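Local coordinates for uncharacterized protein (Bacteroides fragilis, PDB 3EWL), which is of unknown function; this part is its thioredoxin-like domain, whose CxxC pair suggests a possible role in thiol-disulfide exchange, at residues Q28-C42 against Y105-G118. Residues are numbered along the deposited sequence; the frame is centred on the assembly and turned at random.
Sequences QYTMLFFYDPDCSNC and YDIRATPTIYLLDG
A thioredoxin-type CxxC pair, Cys39 and Cys42 at the start of a helix, faces the cis-proline loop of Thr110 and Pro111, the pairing that shapes the active site of thioredoxins and probably has a like role here. Cys39 SG and Cys42 SG lie 3.1 Å apart, too far for a disulfide in this model. The sulfur of Cys42 rests against the Thr110-Pro111 peptide, SG lying 3.5 Å from Pro111 N and close to Thr110 CB, while Asp36 N donates a long hydrogen bond to the same SG. Cys39 swings its sulfur away from its backbone N (chi1 175°), which brings SG to 3.1 Å from Thr110 OG1 and lets it accept a weak capping bond from Cys42 N. Asn41 CB packs on Pro111 CD.

Strand 29-34 leads into the CxxC loop and strand 112-116 leaves the cis-proline; they run antiparallel, joined by six backbone hydrogen bonds in the hydrogen-bonded pairs Thr30-Leu116, Leu32-Tyr114 and Phe34-Thr112. On the face bearing these residues, the Phe34 ring is the main hydrophobic piece. Ile107 CD1 makes a CH-pi contact over one of its faces, 3.7 Å from the ring centroid, and Tyr114 CD2 meets its edge. Its CZ reaches 3.6 Å from Tyr105 CG, above that ring, with the two planes inclined at 43°. Leu32 CD1 touches Tyr105 CE1 at 3.6 Å, and Tyr105 OH is tied to Ala8 O. On the other face, Phe33 lies alongside Pro111, CE1 to CB 3.6 Å, and CG of Met31, a selenomethionine here, packs on Ile113 CG2.

Helix 40-50 covers this second face through Phe45, which meets Met31, Phe33 and Ile113. In the mixed sheet, strand 64-70 lies parallel to 29-34 on its other side, and strand 122-124 antiparallel beside 112-116.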
loop_
_atom_site.group_PDB
_atom_site.type_symbol
_atom_site.label_atom_id
_atom_site.label_comp_id
_atom_site.label_asym_id
_atom_site.label_seq_id
_atom_site.Cartn_x
_atom_site.Cartn_y
_atom_site.Cartn_z
ATOM N N GLN A 28 -6.698 11.950 -2.947
ATOM C CA GLN A 28 -5.877 13.049 -2.459
ATOM C C GLN A 28 -4.546 12.552 -1.933
ATOM O O GLN A 28 -3.513 13.198 -2.117
ATOM C CB GLN A 28 -6.593 13.866 -1.371
ATOM C CG GLN A 28 -5.926 15.238 -1.137
ATOM C CD GLN A 28 -6.074 16.210 -2.356
ATOM O OE1 GLN A 28 -7.185 16.704 -2.665
ATOM N NE2 GLN A 28 -4.943 16.487 -3.041
ATOM N N TYR A 29 -4.572 11.407 -1.266
ATOM C CA TYR A 29 -3.342 10.742 -0.819
ATOM C C TYR A 29 -3.484 9.274 -1.097
ATOM O O TYR A 29 -4.576 8.742 -0.966
ATOM C CB TYR A 29 -3.147 10.910 0.673
ATOM C CG TYR A 29 -2.830 12.320 1.083
ATOM C CD1 TYR A 29 -1.528 12.796 1.057
ATOM C CD2 TYR A 29 -3.855 13.201 1.470
ATOM C CE1 TYR A 29 -1.231 14.141 1.443
ATOM C CE2 TYR A 29 -3.578 14.530 1.846
ATOM C CZ TYR A 29 -2.274 14.987 1.828
ATOM O OH TYR A 29 -2.030 16.288 2.195
ATOM N N THR A 30 -2.368 8.628 -1.440
ATOM C CA THR A 30 -2.300 7.190 -1.603
ATOM C C THR A 30 -1.203 6.652 -0.697
ATOM O O THR A 30 -0.046 7.079 -0.788
ATOM C CB THR A 30 -1.984 6.799 -3.070
ATOM O OG1 THR A 30 -2.989 7.375 -3.926
ATOM C CG2 THR A 30 -1.992 5.262 -3.269
HETATM N N MSE A 31 -1.563 5.734 0.195
HETATM C CA MSE A 31 -0.524 5.030 0.937
HETATM C C MSE A 31 -0.273 3.691 0.266
HETATM O O MSE A 31 -1.184 2.863 0.190
HETATM C CB MSE A 31 -0.928 4.832 2.385
HETATM C CG MSE A 31 0.165 4.140 3.241
HETATM SE SE MSE A 31 -0.350 3.889 5.116
HETATM C CE MSE A 31 -1.140 2.137 4.999
ATOM N N LEU A 32 0.963 3.442 -0.143
ATOM C CA LEU A 32 1.311 2.112 -0.615
ATOM C C LEU A 32 1.807 1.262 0.546
ATOM O O LEU A 32 2.642 1.705 1.326
ATOM C CB LEU A 32 2.410 2.163 -1.677
ATOM C CG LEU A 32 2.226 3.073 -2.870
ATOM C CD1 LEU A 32 3.542 2.986 -3.656
ATOM C CD2 LEU A 32 1.008 2.723 -3.748
ATOM N N PHE A 33 1.285 0.050 0.647
ATOM C CA PHE A 33 1.615 -0.851 1.739
ATOM C C PHE A 33 2.149 -2.149 1.154
ATOM O O PHE A 33 1.362 -3.005 0.714
ATOM C CB PHE A 33 0.362 -1.097 2.620
ATOM C CG PHE A 33 0.628 -1.931 3.876
ATOM C CD1 PHE A 33 1.190 -1.355 5.009
ATOM C CD2 PHE A 33 0.278 -3.283 3.933
ATOM C CE1 PHE A 33 1.416 -2.115 6.178
ATOM C CE2 PHE A 33 0.477 -4.041 5.108
ATOM C CZ PHE A 33 1.069 -3.450 6.228
ATOM N N PHE A 34 3.478 -2.286 1.086
ATOM C CA PHE A 34 4.062 -3.500 0.558
ATOM C C PHE A 34 4.159 -4.509 1.645
ATOM O O PHE A 34 4.806 -4.270 2.656
ATOM C CB PHE A 34 5.404 -3.273 -0.157
ATOM C CG PHE A 34 5.310 -2.292 -1.316
ATOM C CD1 PHE A 34 4.768 -2.680 -2.546
ATOM C CD2 PHE A 34 5.687 -0.955 -1.150
ATOM C CE1 PHE A 34 4.650 -1.749 -3.622
ATOM C CE2 PHE A 34 5.570 -0.025 -2.214
ATOM C CZ PHE A 34 5.063 -0.444 -3.460
ATOM N N TYR A 35 3.517 -5.655 1.445
ATOM C CA TYR A 35 3.401 -6.614 2.528
ATOM C C TYR A 35 3.627 -8.058 2.082
ATOM O O TYR A 35 3.731 -8.365 0.876
ATOM C CB TYR A 35 2.022 -6.466 3.200
ATOM C CG TYR A 35 0.861 -7.052 2.380
ATOM C CD1 TYR A 35 0.422 -8.355 2.606
ATOM C CD2 TYR A 35 0.225 -6.306 1.367
ATOM C CE1 TYR A 35 -0.619 -8.917 1.869
ATOM C CE2 TYR A 35 -0.836 -6.859 0.627
ATOM C CZ TYR A 35 -1.247 -8.171 0.894
ATOM O OH TYR A 35 -2.297 -8.747 0.214
ATOM N N ASP A 36 3.667 -8.949 3.076
ATOM C CA ASP A 36 3.610 -10.374 2.810
ATOM C C ASP A 36 2.427 -11.006 3.597
ATOM O O ASP A 36 2.160 -10.623 4.736
ATOM C CB ASP A 36 4.970 -11.012 3.197
ATOM C CG ASP A 36 5.050 -12.457 2.805
ATOM O OD1 ASP A 36 5.593 -12.762 1.719
ATOM O OD2 ASP A 36 4.515 -13.278 3.575
ATOM N N PRO A 37 1.734 -11.998 3.006
ATOM C CA PRO A 37 0.627 -12.612 3.722
ATOM C C PRO A 37 1.065 -13.327 5.000
ATOM O O PRO A 37 0.221 -13.580 5.874
ATOM C CB PRO A 37 0.066 -13.638 2.718
ATOM C CG PRO A 37 1.142 -13.812 1.667
ATOM C CD PRO A 37 1.892 -12.539 1.637
ATOM N N ASP A 38 2.350 -13.681 5.098
ATOM C CA ASP A 38 2.871 -14.323 6.314
ATOM C C ASP A 38 3.898 -13.415 6.978
ATOM O O ASP A 38 5.104 -13.585 6.818
ATOM C CB ASP A 38 3.455 -15.717 6.015
ATOM C CG ASP A 38 4.037 -16.396 7.271
ATOM O OD1 ASP A 38 3.735 -15.965 8.416
ATOM O OD2 ASP A 38 4.799 -17.368 7.101
ATOM N N CYS A 39 3.427 -12.421 7.700
ATOM C CA CYS A 39 4.336 -11.417 8.233
ATOM C C CYS A 39 3.692 -10.761 9.416
ATOM O O CYS A 39 2.826 -9.917 9.232
ATOM C CB CYS A 39 4.607 -10.350 7.165
ATOM S SG CYS A 39 5.609 -8.980 7.783
ATOM N N SER A 40 4.134 -11.124 10.618
ATOM C CA SER A 40 3.583 -10.558 11.857
ATOM C C SER A 40 3.777 -9.028 11.970
ATOM O O SER A 40 2.930 -8.317 12.574
ATOM C CB SER A 40 4.167 -11.266 13.076
ATOM O OG SER A 40 5.548 -10.992 13.189
ATOM N N ASN A 41 4.861 -8.519 11.378
ATOM C CA ASN A 41 5.034 -7.074 11.344
ATOM C C ASN A 41 3.963 -6.386 10.482
ATOM O O ASN A 41 3.539 -5.261 10.776
ATOM C CB ASN A 41 6.423 -6.685 10.867
ATOM C CG ASN A 41 7.491 -6.872 11.957
ATOM O OD1 ASN A 41 7.202 -6.865 13.158
ATOM N ND2 ASN A 41 8.711 -7.078 11.533
ATOM N N CYS A 42 3.538 -7.056 9.416
ATOM C CA CYS A 42 2.471 -6.491 8.572
ATOM C C CYS A 42 1.154 -6.465 9.368
ATOM O O CYS A 42 0.507 -5.427 9.456
ATOM C CB CYS A 42 2.337 -7.276 7.264
ATOM S SG CYS A 42 3.829 -7.085 6.149
ATOM N N TYR A 105 10.332 -0.472 -6.494
ATOM C CA TYR A 105 10.434 0.101 -5.141
ATOM C C TYR A 105 11.471 -0.695 -4.416
ATOM O O TYR A 105 11.614 -1.863 -4.685
ATOM C CB TYR A 105 9.118 0.013 -4.401
ATOM C CG TYR A 105 8.059 0.898 -5.053
ATOM C CD1 TYR A 105 7.773 2.160 -4.535
ATOM C CD2 TYR A 105 7.353 0.451 -6.213
ATOM C CE1 TYR A 105 6.787 2.998 -5.152
ATOM C CE2 TYR A 105 6.364 1.269 -6.834
ATOM C CZ TYR A 105 6.090 2.542 -6.299
ATOM O OH TYR A 105 5.130 3.356 -6.904
ATOM N N ASP A 106 12.203 -0.048 -3.513
ATOM C CA ASP A 106 13.206 -0.740 -2.692
ATOM C C ASP A 106 12.465 -1.347 -1.500
ATOM O O ASP A 106 12.263 -0.698 -0.451
ATOM C CB ASP A 106 14.310 0.218 -2.236
ATOM C CG ASP A 106 15.436 -0.500 -1.427
ATOM O OD1 ASP A 106 15.523 -1.754 -1.449
ATOM O OD2 ASP A 106 16.222 0.207 -0.754
ATOM N N ILE A 107 11.989 -2.566 -1.675
ATOM C CA ILE A 107 11.173 -3.161 -0.599
ATOM C C ILE A 107 12.155 -3.966 0.276
ATOM O O ILE A 107 12.328 -5.189 0.090
ATOM C CB ILE A 107 9.943 -3.952 -1.160
ATOM C CG1 ILE A 107 8.955 -2.980 -1.827
ATOM C CG2 ILE A 107 9.233 -4.792 -0.073
ATOM C CD1 ILE A 107 8.046 -3.630 -2.829
ATOM N N ARG A 108 12.812 -3.247 1.196
ATOM C CA ARG A 108 13.868 -3.801 2.056
ATOM C C ARG A 108 13.347 -4.889 2.987
ATOM O O ARG A 108 14.116 -5.695 3.466
ATOM C CB ARG A 108 14.467 -2.733 2.975
ATOM C CG ARG A 108 14.848 -1.440 2.338
ATOM C CD ARG A 108 15.622 -0.603 3.373
ATOM N NE ARG A 108 14.841 0.016 4.463
ATOM C CZ ARG A 108 14.979 -0.243 5.774
ATOM N NH1 ARG A 108 14.234 0.417 6.658
ATOM N NH2 ARG A 108 15.842 -1.145 6.221
ATOM N N ALA A 109 12.048 -4.861 3.266
ATOM C CA ALA A 109 11.430 -5.619 4.358
ATOM C C ALA A 109 9.918 -5.503 4.181
ATOM O O ALA A 109 9.456 -4.664 3.399
ATOM C CB ALA A 109 11.838 -5.050 5.713
ATOM N N THR A 110 9.148 -6.353 4.871
ATOM C CA THR A 110 7.689 -6.183 4.883
ATOM C C THR A 110 7.310 -5.895 6.292
ATOM O O THR A 110 7.711 -6.624 7.181
ATOM C CB THR A 110 6.904 -7.405 4.345
ATOM O OG1 THR A 110 7.191 -8.560 5.140
ATOM C CG2 THR A 110 7.271 -7.693 2.912
ATOM N N PRO A 111 6.522 -4.836 6.518
ATOM C CA PRO A 111 5.917 -3.899 5.551
ATOM C C PRO A 111 6.922 -2.833 5.118
ATOM O O PRO A 111 7.850 -2.541 5.839
ATOM C CB PRO A 111 4.784 -3.246 6.355
ATOM C CG PRO A 111 5.300 -3.260 7.812
ATOM C CD PRO A 111 6.105 -4.558 7.917
ATOM N N THR A 112 6.775 -2.316 3.913
ATOM C CA THR A 112 7.432 -1.068 3.541
ATOM C C THR A 112 6.286 -0.127 3.088
ATOM O O THR A 112 5.395 -0.497 2.313
ATOM C CB THR A 112 8.436 -1.274 2.375
ATOM O OG1 THR A 112 9.468 -2.213 2.754
ATOM C CG2 THR A 112 9.066 0.075 1.918
ATOM N N ILE A 113 6.329 1.100 3.560
ATOM C CA ILE A 113 5.252 2.005 3.350
ATOM C C ILE A 113 5.787 3.249 2.633
ATOM O O ILE A 113 6.865 3.783 3.003
ATOM C CB ILE A 113 4.675 2.386 4.697
ATOM C CG1 ILE A 113 4.123 1.143 5.407
ATOM C CG2 ILE A 113 3.558 3.411 4.548
ATOM C CD1 ILE A 113 4.654 0.979 6.817
ATOM N N TYR A 114 5.007 3.715 1.660
ATOM C CA TYR A 114 5.221 5.000 1.005
ATOM C C TYR A 114 3.940 5.830 1.087
ATOM O O TYR A 114 2.836 5.304 0.912
ATOM C CB TYR A 114 5.597 4.805 -0.498
ATOM C CG TYR A 114 6.970 4.215 -0.793
ATOM C CD1 TYR A 114 7.911 4.944 -1.533
ATOM C CD2 TYR A 114 7.327 2.938 -0.379
ATOM C CE1 TYR A 114 9.154 4.415 -1.845
ATOM C CE2 TYR A 114 8.596 2.424 -0.668
ATOM C CZ TYR A 114 9.496 3.186 -1.396
ATOM O OH TYR A 114 10.755 2.732 -1.719
ATOM N N LEU A 115 4.073 7.133 1.316
ATOM C CA LEU A 115 2.948 8.031 1.134
ATOM C C LEU A 115 3.087 8.820 -0.189
ATOM O O LEU A 115 4.139 9.403 -0.462
ATOM C CB LEU A 115 2.837 8.970 2.323
ATOM C CG LEU A 115 1.566 9.829 2.301
ATOM C CD1 LEU A 115 0.300 8.994 2.302
ATOM C CD2 LEU A 115 1.610 10.707 3.525
ATOM N N LEU A 116 2.040 8.824 -1.007
ATOM C CA LEU A 116 2.071 9.577 -2.248
ATOM C C LEU A 116 1.024 10.664 -2.130
ATOM O O LEU A 116 0.018 10.469 -1.431
ATOM C CB LEU A 116 1.665 8.700 -3.460
ATOM C CG LEU A 116 2.187 7.288 -3.509
ATOM C CD1 LEU A 116 1.685 6.587 -4.752
ATOM C CD2 LEU A 116 3.735 7.302 -3.443
ATOM N N ASP A 117 1.245 11.781 -2.833
ATOM C CA ASP A 117 0.301 12.881 -2.852
ATOM C C ASP A 117 -0.686 12.726 -3.994
ATOM O O ASP A 117 -0.838 11.642 -4.556
ATOM C CB ASP A 117 1.039 14.221 -2.969
ATOM C CG ASP A 117 1.625 14.506 -4.396
ATOM O OD1 ASP A 117 1.449 13.748 -5.378
ATOM O OD2 ASP A 117 2.256 15.570 -4.524
ATOM N N GLY A 118 -1.340 13.831 -4.342
ATOM C CA GLY A 118 -2.376 13.850 -5.340
ATOM C C GLY A 118 -1.865 13.573 -6.735
ATOM O O GLY A 118 -2.600 13.039 -7.563
HETATM O O HOH W 1 -2.038 15.209 -2.154
#